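Local coordinates for protein amine Dehydrogenase (Pseudomonas putida, PDB 1JMX) that probably serves as the beta-propeller subunit of a quinohemoprotein that oxidatively deaminates primary amines and passes the electrons to heme c, at residues Asp41-Thr47 with Val59-Tyr64; Gly88-Ser93 with Thr109-Arg115. All blocks are in the same frame, centred on the assembly; numbering follows the deposited sequence.

Contact 1 comes first along the chain and is complete before contact 2 begins. Their centres lie about 15 Å apart, on the same side of the chain's centre. Contact 1 joins the loop ahead of strand 47-50 to the end of strand 56-61 and the turn after it, at the border of a four-stranded antiparallel sheet. Contact 2 pairs strands 89-99 and 105-115 of the next sheet. These sheets are successive blades of the beta-propeller expected for this subunit. The two contacts touch where Tyr-64 O lies 2.9 Å from Ser-93 N, probably a hydrogen bond between blades. Contact 1 lies nearer the centre of the chain, whereas contact 2 reaches the heme c side.

Contact 1: residues Asp41-Thr47 with Val59-Tyr64; sequences DKFGPGT and VLNNHY
Pro-45 lies over one face of the Tyr-64 ring. Pro-45 CD sits 3.5 Å from the Tyr-64 ring centroid and 7° off the ring normal, a CH-pi contact. A cis peptide bond precedes this proline. Tyr-64 CG stands anti to its carbonyl carbon (chi1 -53°), which brings the ring against Pro-45. Pro-45 CG also packs on Leu-60 CD1 at 3.8 Å. Two asparagine amides hold the loop beside the turn. Asn-61 OD1 accepts a hydrogen bond from Gly-44 N at 2.8 Å, with the donor above the carbonyl plane. Asn-61 ND2 is hydrogen-bonded to Asn-21 OD1, which should fix the rotation of the amide. The Phe-43 ring crosses this amide with planes 81° apart. Asn-62 grips Lys-42 twice. Asn-62 OD1 accepts a hydrogen bond from Lys-42 N at 3.1 Å. Asn-62 N donates one to Lys-42 O at 2.7 Å. Asn-62 ND2 is hydrogen-bonded to Asp-66 OD2. The carbonyl of Phe-43 rests over a face of the His-63 ring. Gly-44 O receives the bond from Tyr-64 N at 2.9 Å. Gly-46 N bonds to Leu-60 O, and Leu-60 N to Thr-47 O. Gly-46 and Thr-47 thus both face Leu-60, a G1 beta bulge. It leads the loop into strand 47-50, which pairs with strand 56-61. Strand 89-99 packs alongside: Tyr-95 meets Tyr-64 edge-to-face and bonds to its hydroxyl, and also touches Pro-45 and Thr-47.

Contact 2: residues Gly88-Ser93 with Thr109-Arg115; sequences GEVGRS and TVNPTQR
Strands 89-92 and 109-115 run antiparallel, with segment axes 4.4 Å apart at closest approach and N-to-C directions at 156°. Val-90 with Thr-113 and Arg-92 with Asn-111 are hydrogen-bonded pairs, each joined by two backbone bonds. Glu-89 with Gln-114 and Gly-91 with Pro-112 are non-hydrogen-bonded pairs. A longer bond of 3.3 Å from Arg-115 N to Gly-88 O extends the pairing at one end. Glu-89 runs side by side with Pro-112, and Glu-89 OE1 comes to 3.5 Å from Pro-112 CB. Its carboxylate is held by salt bridges to Arg-126 and Lys-123. Val-110 puts CG1 against Gly-91 CA at 3.4 Å. That methyl is anti to the Val-110 backbone N (chi1 -179°) and fits closely over the glycine. On the face bearing Val-90 and Arg-92, Val-90 CG2 touches Arg-115 CD at 3.7 Å. Val-90 CG1 lies 4.0 Å above the plane of the Arg-92 guanidinium. Arg-92 NH1 and Arg-115 NH2 are 4.7 Å apart, so the like charges may oppose each other. Asn-111 OD1 is hydrogen-bonded to Tyr-135 of a neighbouring subunit. Other residues of that subunit pack on Arg-92, Thr-113 and Arg-115. The Arg-115 side chain comes within about 6 Å of heme c, nearest atoms. Leu-116 to Tyr-120, just beyond, line the heme pocket. The arrangement is a beta hairpin within a propeller blade, set at a subunit interface beside the heme.

Contact 1: residues Asp41-Thr47 with Val59-Tyr64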
# COMPACT_ATOMS: atom_id res chain seq x y z
N ASP B 41 13.31 -0.93 27.29
CA ASP B 41 12.72 -1.73 26.22
C ASP B 41 12.81 -1.09 24.83
O ASP B 41 13.88 -0.59 24.45
CB ASP B 41 11.30 -2.15 26.61
CG ASP B 41 11.27 -2.98 27.89
OD1 ASP B 41 12.28 -3.68 28.17
OD2 ASP B 41 10.27 -2.93 28.62
N LYS B 42 11.72 -1.12 24.06
CA LYS B 42 11.74 -0.57 22.71
C LYS B 42 10.78 0.62 22.54
O LYS B 42 9.84 0.77 23.31
CB LYS B 42 11.41 -1.67 21.70
CG LYS B 42 12.40 -2.84 21.73
CD LYS B 42 13.75 -2.43 21.16
CE LYS B 42 14.86 -3.45 21.42
NZ LYS B 42 14.69 -4.74 20.67
N PHE B 43 11.06 1.45 21.54
CA PHE B 43 10.27 2.65 21.23
C PHE B 43 9.03 2.32 20.40
O PHE B 43 9.04 1.38 19.61
CB PHE B 43 11.14 3.65 20.46
CG PHE B 43 10.47 4.98 20.20
CD1 PHE B 43 10.59 6.03 21.11
CD2 PHE B 43 9.76 5.20 19.02
CE1 PHE B 43 10.02 7.27 20.86
CE2 PHE B 43 9.19 6.44 18.76
CZ PHE B 43 9.32 7.47 19.69
N GLY B 44 7.99 3.12 20.57
CA GLY B 44 6.76 2.92 19.82
C GLY B 44 5.54 2.82 20.71
O GLY B 44 5.37 1.83 21.40
N PRO B 45 4.66 3.84 20.71
CA PRO B 45 4.76 5.08 19.93
C PRO B 45 5.63 6.15 20.59
O PRO B 45 6.05 7.11 19.95
CB PRO B 45 3.31 5.54 19.86
CG PRO B 45 2.77 5.13 21.19
CD PRO B 45 3.34 3.74 21.36
N GLY B 46 5.92 5.96 21.88
CA GLY B 46 6.72 6.91 22.61
C GLY B 46 5.90 8.10 23.07
O GLY B 46 6.44 9.10 23.49
N THR B 47 4.58 7.97 23.01
CA THR B 47 3.68 9.03 23.42
C THR B 47 3.76 9.27 24.93
O THR B 47 3.50 8.36 25.72
CB THR B 47 2.23 8.69 23.04
OG1 THR B 47 2.15 8.52 21.62
CG2 THR B 47 1.28 9.81 23.45
N VAL B 59 4.86 7.19 29.71
CA VAL B 59 5.03 6.90 28.28
C VAL B 59 4.50 5.55 27.78
O VAL B 59 4.82 4.50 28.34
CB VAL B 59 6.54 6.98 27.90
CG1 VAL B 59 6.73 6.94 26.39
CG2 VAL B 59 7.18 8.23 28.49
N LEU B 60 3.70 5.60 26.72
CA LEU B 60 3.17 4.39 26.08
C LEU B 60 4.30 4.02 25.13
O LEU B 60 4.60 4.77 24.20
CB LEU B 60 1.91 4.71 25.26
CG LEU B 60 0.82 3.66 25.06
CD1 LEU B 60 0.19 3.88 23.69
CD2 LEU B 60 1.34 2.24 25.18
N ASN B 61 4.95 2.90 25.39
CA ASN B 61 6.08 2.47 24.59
C ASN B 61 6.06 0.97 24.34
O ASN B 61 5.03 0.31 24.53
CB ASN B 61 7.37 2.86 25.30
CG ASN B 61 8.36 3.57 24.39
OD1 ASN B 61 8.04 3.91 23.25
ND2 ASN B 61 9.56 3.79 24.89
N ASN B 62 7.19 0.45 23.89
CA ASN B 62 7.38 -0.97 23.61
C ASN B 62 6.33 -1.54 22.67
O ASN B 62 5.69 -2.56 22.95
CB ASN B 62 7.41 -1.77 24.91
CG ASN B 62 8.24 -3.02 24.80
OD1 ASN B 62 9.29 -3.03 24.16
ND2 ASN B 62 7.79 -4.09 25.44
N HIS B 63 6.14 -0.84 21.55
CA HIS B 63 5.18 -1.23 20.52
C HIS B 63 3.73 -1.28 20.98
O HIS B 63 3.03 -2.26 20.76
CB HIS B 63 5.61 -2.55 19.88
CG HIS B 63 7.02 -2.54 19.38
ND1 HIS B 63 7.40 -1.84 18.26
CD2 HIS B 63 8.15 -3.11 19.87
CE1 HIS B 63 8.71 -1.96 18.08
NE2 HIS B 63 9.18 -2.73 19.05
N TYR B 64 3.30 -0.19 21.62
CA TYR B 64 1.92 -0.03 22.10
C TYR B 64 1.46 -1.11 23.09
O TYR B 64 0.27 -1.38 23.19
CB TYR B 64 0.95 0.01 20.91
CG TYR B 64 1.29 1.03 19.84
CD1 TYR B 64 2.39 0.85 18.99
CD2 TYR B 64 0.53 2.18 19.68
CE1 TYR B 64 2.71 1.79 18.02
CE2 TYR B 64 0.84 3.13 18.72
CZ TYR B 64 1.93 2.93 17.89
OH TYR B 64 2.26 3.88 16.95

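Contact 2: residues Gly88-Ser93 with Thr109-Arg115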
# COMPACT_ATOMS: atom_id res chain seq x y z
N GLY B 88 -2.71 -15.87 27.76
CA GLY B 88 -2.98 -16.20 26.37
C GLY B 88 -3.47 -15.08 25.46
O GLY B 88 -3.93 -15.34 24.34
N GLU B 89 -3.36 -13.84 25.93
CA GLU B 89 -3.80 -12.68 25.16
C GLU B 89 -2.70 -11.63 25.04
O GLU B 89 -1.88 -11.47 25.94
CB GLU B 89 -5.04 -12.04 25.79
CG GLU B 89 -6.35 -12.72 25.43
CD GLU B 89 -7.54 -12.23 26.25
OE1 GLU B 89 -7.59 -11.03 26.62
OE2 GLU B 89 -8.44 -13.05 26.52
N VAL B 90 -2.67 -10.95 23.90
CA VAL B 90 -1.71 -9.89 23.65
C VAL B 90 -2.53 -8.59 23.63
O VAL B 90 -3.48 -8.46 22.87
CB VAL B 90 -0.98 -10.08 22.29
CG1 VAL B 90 0.01 -8.93 22.06
CG2 VAL B 90 -0.24 -11.41 22.28
N GLY B 91 -2.17 -7.66 24.51
CA GLY B 91 -2.87 -6.40 24.60
C GLY B 91 -2.15 -5.20 24.03
O GLY B 91 -0.98 -4.95 24.33
N ARG B 92 -2.87 -4.43 23.23
CA ARG B 92 -2.33 -3.23 22.60
C ARG B 92 -3.19 -2.01 22.92
O ARG B 92 -4.40 -2.09 23.00
CB ARG B 92 -2.27 -3.40 21.09
CG ARG B 92 -0.87 -3.52 20.54
CD ARG B 92 -0.41 -4.95 20.46
NE ARG B 92 0.93 -5.08 21.01
CZ ARG B 92 1.93 -5.73 20.42
NH1 ARG B 92 1.76 -6.32 19.25
NH2 ARG B 92 3.10 -5.81 21.05
N SER B 93 -2.53 -0.87 23.07
CA SER B 93 -3.24 0.37 23.35
C SER B 93 -3.05 1.36 22.19
O SER B 93 -1.93 1.78 21.89
CB SER B 93 -2.74 0.95 24.67
OG SER B 93 -3.34 2.21 24.93
N THR B 109 -6.95 1.73 27.80
CA THR B 109 -7.89 0.79 27.22
C THR B 109 -7.06 -0.17 26.37
O THR B 109 -6.14 0.24 25.65
CB THR B 109 -9.11 1.42 26.47
OG1 THR B 109 -9.02 1.16 25.07
CG2 THR B 109 -9.25 2.87 26.75
N VAL B 110 -7.30 -1.46 26.60
CA VAL B 110 -6.59 -2.53 25.94
C VAL B 110 -7.45 -3.29 24.95
O VAL B 110 -8.54 -3.77 25.28
CB VAL B 110 -6.06 -3.55 26.99
CG1 VAL B 110 -5.29 -4.66 26.32
CG2 VAL B 110 -5.19 -2.85 28.03
N ASN B 111 -6.97 -3.35 23.71
CA ASN B 111 -7.61 -4.08 22.62
C ASN B 111 -6.79 -5.38 22.62
O ASN B 111 -5.69 -5.42 22.08
CB ASN B 111 -7.42 -3.36 21.27
CG ASN B 111 -8.11 -1.99 21.21
OD1 ASN B 111 -7.86 -1.22 20.29
ND2 ASN B 111 -8.98 -1.72 22.16
N PRO B 112 -7.30 -6.44 23.26
CA PRO B 112 -6.56 -7.70 23.30
C PRO B 112 -6.88 -8.70 22.20
O PRO B 112 -7.97 -8.70 21.63
CB PRO B 112 -6.94 -8.25 24.66
CG PRO B 112 -8.38 -7.90 24.74
CD PRO B 112 -8.50 -6.52 24.12
N THR B 113 -5.91 -9.54 21.89
CA THR B 113 -6.07 -10.58 20.90
C THR B 113 -5.57 -11.89 21.49
O THR B 113 -4.45 -11.98 21.96
CB THR B 113 -5.28 -10.30 19.61
OG1 THR B 113 -5.68 -9.04 19.07
CG2 THR B 113 -5.55 -11.39 18.57
N GLN B 114 -6.44 -12.88 21.49
CA GLN B 114 -6.07 -14.18 21.99
C GLN B 114 -5.31 -14.88 20.86
O GLN B 114 -5.86 -15.07 19.78
CB GLN B 114 -7.33 -14.95 22.36
CG GLN B 114 -7.10 -16.26 23.06
CD GLN B 114 -8.40 -16.95 23.37
OE1 GLN B 114 -9.21 -17.21 22.48
NE2 GLN B 114 -8.62 -17.24 24.65
N ARG B 115 -4.04 -15.17 21.08
CA ARG B 115 -3.23 -15.85 20.07
C ARG B 115 -3.06 -17.33 20.41
O ARG B 115 -2.36 -17.68 21.35
CB ARG B 115 -1.86 -15.20 19.92
CG ARG B 115 -1.90 -13.85 19.27
CD ARG B 115 -0.51 -13.30 19.07
NE ARG B 115 -0.55 -12.06 18.31
CZ ARG B 115 0.53 -11.40 17.88
NH1 ARG B 115 1.74 -11.87 18.16
NH2 ARG B 115 0.38 -10.29 17.16